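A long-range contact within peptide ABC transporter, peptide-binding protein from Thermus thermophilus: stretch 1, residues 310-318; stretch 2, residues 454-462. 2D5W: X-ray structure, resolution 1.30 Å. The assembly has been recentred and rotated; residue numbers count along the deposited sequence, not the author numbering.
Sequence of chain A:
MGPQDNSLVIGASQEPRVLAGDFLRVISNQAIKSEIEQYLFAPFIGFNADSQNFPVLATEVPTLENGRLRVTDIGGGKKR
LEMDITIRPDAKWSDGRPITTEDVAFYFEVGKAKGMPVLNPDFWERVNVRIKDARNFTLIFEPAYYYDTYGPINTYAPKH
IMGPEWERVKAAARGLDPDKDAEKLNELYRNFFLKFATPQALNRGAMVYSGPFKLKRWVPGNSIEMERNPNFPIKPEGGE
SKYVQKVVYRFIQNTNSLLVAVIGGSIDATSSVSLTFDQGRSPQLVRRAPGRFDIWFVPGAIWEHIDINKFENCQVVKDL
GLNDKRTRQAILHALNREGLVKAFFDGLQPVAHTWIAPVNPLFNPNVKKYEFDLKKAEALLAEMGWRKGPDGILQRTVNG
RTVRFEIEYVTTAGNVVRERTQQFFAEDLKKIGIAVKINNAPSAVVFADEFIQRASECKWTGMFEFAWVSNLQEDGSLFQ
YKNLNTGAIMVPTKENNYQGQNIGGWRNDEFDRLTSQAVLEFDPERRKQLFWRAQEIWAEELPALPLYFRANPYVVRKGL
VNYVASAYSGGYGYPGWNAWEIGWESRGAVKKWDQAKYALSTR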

ATOM      1  N   LYS A 310      -0.418  20.113  -4.275  1.00  9.31           N
ATOM      2  CA  LYS A 310      -0.432  21.037  -5.404  1.00  9.99           C
ATOM      3  C   LYS A 310      -1.828  21.591  -5.671  1.00 10.37           C
ATOM      4  O   LYS A 310      -2.089  22.144  -6.746  1.00 12.16           O
ATOM      5  CB  LYS A 310       0.104  20.333  -6.654  1.00  9.99           C
ATOM      6  CG  LYS A 310       1.545  19.854  -6.510  1.00  9.98           C
ATOM      7  CD  LYS A 310       1.985  18.993  -7.690  1.00 10.44           C
ATOM      8  CE  LYS A 310       1.223  17.673  -7.755  1.00  9.75           C
ATOM      9  NZ  LYS A 310       1.477  16.807  -6.563  1.00 10.09           N
ATOM     10  N   PHE A 311      -2.726  21.447  -4.699  1.00 11.09           N
ATOM     11  CA  PHE A 311      -4.091  21.948  -4.854  1.00 12.16           C
ATOM     12  C   PHE A 311      -4.132  23.460  -4.707  1.00 14.02           C
ATOM     13  O   PHE A 311      -3.917  23.999  -3.622  1.00 14.53           O
ATOM     14  CB  PHE A 311      -5.027  21.309  -3.828  1.00 11.29           C
ATOM     15  CG  PHE A 311      -5.310  19.861  -4.090  1.00 10.75           C
ATOM     16  CD1 PHE A 311      -4.569  18.863  -3.466  1.00 11.52           C
ATOM     17  CD2 PHE A 311      -6.315  19.494  -4.976  1.00 11.89           C
ATOM     18  CE1 PHE A 311      -4.827  17.520  -3.722  1.00 13.32           C
ATOM     19  CE2 PHE A 311      -6.580  18.156  -5.239  1.00 12.70           C
ATOM     20  CZ  PHE A 311      -5.837  17.166  -4.611  1.00 12.54           C
ATOM     21  N   GLU A 312      -4.433  24.133  -5.812  1.00 17.60           N
ATOM     22  CA  GLU A 312      -4.486  25.585  -5.851  1.00 19.75           C
ATOM     23  C   GLU A 312      -5.572  26.235  -4.997  1.00 19.28           C
ATOM     24  O   GLU A 312      -5.522  27.439  -4.746  1.00 20.64           O
ATOM     25  CB  GLU A 312      -4.604  26.042  -7.308  1.00 21.92           C
ATOM     26  CG  GLU A 312      -3.325  25.807  -8.106  1.00 26.21           C
ATOM     27  CD  GLU A 312      -3.542  25.832  -9.606  1.00 28.71           C
ATOM     28  OE1 GLU A 312      -4.155  26.797 -10.108  1.00 31.28           O
ATOM     29  OE2 GLU A 312      -3.088  24.886 -10.285  1.00 31.95           O
ATOM     30  N   ASN A 313      -6.551  25.455  -4.547  1.00 17.82           N
ATOM     31  CA  ASN A 313      -7.608  26.015  -3.711  1.00 17.81           C
ATOM     32  C   ASN A 313      -7.116  26.240  -2.280  1.00 17.07           C
ATOM     33  O   ASN A 313      -7.800  26.875  -1.480  1.00 17.51           O
ATOM     34  CB  ASN A 313      -8.848  25.115  -3.713  1.00 19.45           C
ATOM     35  CG  ASN A 313      -8.540  23.696  -3.304  1.00 21.36           C
ATOM     36  OD1 ASN A 313      -7.877  22.959  -4.032  1.00 23.10           O
ATOM     37  ND2 ASN A 313      -9.020  23.301  -2.131  1.00 22.53           N
ATOM     38  N   CYS A 314      -5.941  25.699  -1.956  1.00 15.15           N
ATOM     39  CA  CYS A 314      -5.340  25.897  -0.636  1.00 14.33           C
ATOM     40  C   CYS A 314      -4.361  27.040  -0.854  1.00 14.81           C
ATOM     41  O   CYS A 314      -3.331  26.867  -1.499  1.00 14.13           O
ATOM     42  CB  CYS A 314      -4.588  24.645  -0.164  1.00 14.03           C
ATOM     43  SG  CYS A 314      -5.661  23.190   0.039  1.00 16.26           S
ATOM     44  N   GLN A 315      -4.682  28.214  -0.326  1.00 15.45           N
ATOM     45  CA  GLN A 315      -3.825  29.371  -0.537  1.00 16.10           C
ATOM     46  C   GLN A 315      -2.373  29.161  -0.118  1.00 15.62           C
ATOM     47  O   GLN A 315      -1.471  29.743  -0.716  1.00 15.32           O
ATOM     48  CB  GLN A 315      -4.410  30.603   0.158  1.00 18.14           C
ATOM     49  CG  GLN A 315      -3.780  31.922  -0.292  1.00 18.95           C
ATOM     50  CD  GLN A 315      -3.752  32.083  -1.808  1.00 18.81           C
ATOM     51  OE1 GLN A 315      -4.765  31.897  -2.488  1.00 20.52           O
ATOM     52  NE2 GLN A 315      -2.590  32.438  -2.344  1.00 18.98           N
ATOM     53  N   VAL A 316      -2.141  28.333   0.897  1.00 15.33           N
ATOM     54  CA  VAL A 316      -0.778  28.058   1.351  1.00 15.17           C
ATOM     55  C   VAL A 316       0.034  27.453   0.204  1.00 13.65           C
ATOM     56  O   VAL A 316       1.216  27.755   0.031  1.00 13.32           O
ATOM     57  CB  VAL A 316      -0.775  27.077   2.544  1.00 17.13           C
ATOM     58  CG1 VAL A 316       0.654  26.746   2.945  1.00 19.30           C
ATOM     59  CG2 VAL A 316      -1.529  27.687   3.716  1.00 20.84           C
ATOM     60  N   VAL A 317      -0.616  26.598  -0.578  1.00 12.54           N
ATOM     61  CA  VAL A 317       0.023  25.958  -1.720  1.00 12.77           C
ATOM     62  C   VAL A 317       0.438  27.013  -2.744  1.00 12.32           C
ATOM     63  O   VAL A 317       1.557  26.990  -3.256  1.00 12.47           O
ATOM     64  CB  VAL A 317      -0.934  24.938  -2.376  1.00 13.20           C
ATOM     65  CG1 VAL A 317      -0.384  24.468  -3.712  1.00 14.07           C
ATOM     66  CG2 VAL A 317      -1.131  23.754  -1.442  1.00 15.19           C
ATOM     67  N   LYS A 318      -0.466  27.941  -3.041  1.00 12.66           N
ATOM     68  CA  LYS A 318      -0.167  29.002  -3.998  1.00 13.67           C
ATOM     69  C   LYS A 318       0.880  29.962  -3.441  1.00 12.80           C
ATOM     70  O   LYS A 318       1.751  30.425  -4.171  1.00 13.31           O
ATOM     71  CB  LYS A 318      -1.440  29.767  -4.367  1.00 16.26           C
ATOM     72  CG  LYS A 318      -2.459  28.925  -5.126  1.00 17.74           C
ATOM     73  CD  LYS A 318      -3.598  29.771  -5.684  1.00 19.42           C
ATOM     74  CE  LYS A 318      -3.115  30.716  -6.779  1.00 20.25           C
ATOM     75  NZ  LYS A 318      -4.233  31.521  -7.357  1.00 21.41           N
ATOM     76  N   ARG A 454      -7.116  13.838   1.945  1.00  9.61           N
ATOM     77  CA  ARG A 454      -7.805  15.117   2.095  1.00  9.41           C
ATOM     78  C   ARG A 454      -6.923  16.352   1.884  1.00  9.35           C
ATOM     79  O   ARG A 454      -7.173  17.410   2.467  1.00 10.24           O
ATOM     80  CB  ARG A 454      -8.487  15.183   3.466  1.00 10.06           C
ATOM     81  CG  ARG A 454      -9.579  14.126   3.668  1.00 10.17           C
ATOM     82  CD  ARG A 454     -10.793  14.360   2.769  1.00 10.76           C
ATOM     83  NE  ARG A 454     -11.873  13.414   3.055  1.00 12.11           N
ATOM     84  CZ  ARG A 454     -11.911  12.152   2.635  1.00 10.90           C
ATOM     85  NH1 ARG A 454     -12.935  11.376   2.960  1.00 12.61           N
ATOM     86  NH2 ARG A 454     -10.943  11.666   1.870  1.00 11.62           N
ATOM     87  N   ALA A 455      -5.897  16.226   1.048  1.00  9.35           N
ATOM     88  CA  ALA A 455      -5.035  17.368   0.760  1.00 10.33           C
ATOM     89  C   ALA A 455      -5.854  18.453   0.052  1.00 10.36           C
ATOM     90  O   ALA A 455      -5.560  19.644   0.177  1.00 11.09           O
ATOM     91  CB  ALA A 455      -3.860  16.939  -0.117  1.00 10.15           C
ATOM     92  N   SER A 456      -6.883  18.043  -0.689  1.00 10.99           N
ATOM     93  CA  SER A 456      -7.727  18.999  -1.404  1.00 12.26           C
ATOM     94  C   SER A 456      -8.510  19.867  -0.425  1.00 12.98           C
ATOM     95  O   SER A 456      -9.036  20.919  -0.798  1.00 14.13           O
ATOM     96  CB  SER A 456      -8.691  18.272  -2.347  1.00 13.11           C
ATOM     97  OG  SER A 456      -9.642  17.509  -1.627  1.00 14.09           O
ATOM     98  N   GLU A 457      -8.591  19.415   0.824  1.00 12.28           N
ATOM     99  CA  GLU A 457      -9.277  20.150   1.885  1.00 13.51           C
ATOM    100  C   GLU A 457      -8.219  20.806   2.771  1.00 13.20           C
ATOM    101  O   GLU A 457      -8.518  21.306   3.855  1.00 14.31           O
ATOM    102  CB  GLU A 457     -10.144  19.203   2.722  1.00 14.80           C
ATOM    103  CG  GLU A 457     -11.335  18.618   1.975  1.00 18.99           C
ATOM    104  CD  GLU A 457     -12.366  19.667   1.608  1.00 21.80           C
ATOM    105  OE1 GLU A 457     -12.835  20.384   2.517  1.00 24.40           O
ATOM    106  OE2 GLU A 457     -12.715  19.770   0.413  1.00 23.67           O
ATOM    107  N   CYS A 458      -6.979  20.776   2.290  1.00 12.22           N
ATOM    108  CA  CYS A 458      -5.823  21.361   2.961  1.00 13.39           C
ATOM    109  C   CYS A 458      -5.488  20.751   4.331  1.00 12.48           C
ATOM    110  O   CYS A 458      -4.979  21.438   5.216  1.00 14.05           O
ATOM    111  CB  CYS A 458      -6.004  22.887   3.077  1.00 14.73           C
ATOM    112  SG  CYS A 458      -6.830  23.661   1.639  1.00 17.09           S
ATOM    113  N   LYS A 459      -5.752  19.454   4.493  1.00 12.75           N
ATOM    114  CA  LYS A 459      -5.453  18.763   5.749  1.00 12.66           C
ATOM    115  C   LYS A 459      -3.943  18.740   5.986  1.00 12.08           C
ATOM    116  O   LYS A 459      -3.489  18.883   7.119  1.00 13.92           O
ATOM    117  CB  LYS A 459      -6.029  17.346   5.736  1.00 14.51           C
ATOM    118  CG  LYS A 459      -7.520  17.290   6.044  1.00 19.78           C
ATOM    119  CD  LYS A 459      -7.815  17.728   7.477  1.00 23.86           C
ATOM    120  CE  LYS A 459      -7.149  16.810   8.496  1.00 26.01           C
ATOM    121  NZ  LYS A 459      -7.473  17.187   9.903  1.00 27.02           N
ATOM    122  N   TRP A 460      -3.176  18.502   4.925  1.00 11.67           N
ATOM    123  CA  TRP A 460      -1.719  18.580   4.998  1.00 11.00           C
ATOM    124  C   TRP A 460      -1.436  19.563   3.865  1.00 10.81           C
ATOM    125  O   TRP A 460      -2.053  19.485   2.800  1.00 11.74           O
ATOM    126  CB  TRP A 460      -1.013  17.221   4.833  1.00 10.71           C
ATOM    127  CG  TRP A 460      -1.410  16.354   3.693  1.00 10.25           C
ATOM    128  CD1 TRP A 460      -2.456  15.475   3.648  1.00 11.49           C
ATOM    129  CD2 TRP A 460      -0.713  16.212   2.453  1.00  9.53           C
ATOM    130  NE1 TRP A 460      -2.447  14.792   2.457  1.00 11.61           N
ATOM    131  CE2 TRP A 460      -1.387  15.225   1.704  1.00 10.85           C
ATOM    132  CE3 TRP A 460       0.421  16.825   1.901  1.00 10.07           C
ATOM    133  CZ2 TRP A 460      -0.963  14.836   0.429  1.00 12.11           C
ATOM    134  CZ3 TRP A 460       0.840  16.439   0.634  1.00 11.71           C
ATOM    135  CH2 TRP A 460       0.149  15.454  -0.087  1.00 11.53           C
ATOM    136  N   THR A 461      -0.522  20.497   4.105  1.00 11.04           N
ATOM    137  CA  THR A 461      -0.270  21.583   3.163  1.00 11.66           C
ATOM    138  C   THR A 461       1.100  21.737   2.528  1.00 11.57           C
ATOM    139  O   THR A 461       1.368  22.759   1.889  1.00 13.93           O
ATOM    140  CB  THR A 461      -0.573  22.916   3.850  1.00 12.71           C
ATOM    141  OG1 THR A 461       0.294  23.057   4.984  1.00 16.55           O
ATOM    142  CG2 THR A 461      -2.023  22.957   4.323  1.00 15.75           C
ATOM    143  N   GLY A 462       1.972  20.758   2.698  1.00 10.44           N
ATOM    144  CA  GLY A 462       3.290  20.889   2.113  1.00 10.24           C
ATOM    145  C   GLY A 462       3.866  19.573   1.656  1.00  9.38           C
ATOM    146  O   GLY A 462       3.442  19.016   0.643  1.00 10.36           O
TER

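The two stretches are joined covalently by a disulfide between Cys314 and Cys458, with SG of Cys314 2.0 Å from SG of Cys458 and a chi3 of -96°, close to the right angle that an S-S bond prefers. The two cysteines reach it differently. Cys314 points its CB toward the other stretch and adopts a regular m rotamer (chi1 -62°), whereas the CB of Cys458 leaves sideways, from a backbone with positive phi (62°/32°), and its chi1 of -36° lies well off the centre of the m well. The backbone around both residues is also tied locally: a type I turn from Phe311 to Cys314 is closed by Cys314 N and Phe311 O at 3.1 Å, and Cys458 N donates to Ala455 O at 2.8 Å.

Next to the disulfide, Asn313 supplies the one hydrogen bond across the contact. Its p rotamer (chi1 55°) and chi2 of -69° bring ND2 to 2.7 Å from the backbone O of Ser456, with an N-H...O angle of 158°. The side chain thereby satisfies a main-chain carbonyl and makes no use of the serine hydroxyl.

At the other end of the turn, Phe311 (chi1 -71°, m; chi2 95°) directs its ring into the 3-10 segment. CB of Ser456 sits over one face, 3.7 Å from the centroid of the Phe311 ring and 16° off its normal, a CH-pi contact. The p rotamer of Ser456 (chi1 67°) leaves OG farther from the ring than CB. Ala455 packs obliquely, its CB 3.8 Å from CE1 of Phe311.

Beyond Cys314, the N-cap residue, contacts loosen as the helix begins. Val316 (t) sets CG1 4.1 Å from CB of Thr461, and Val317, also t but pointing sideways, places CG2 4.3 Å from Thr461 O.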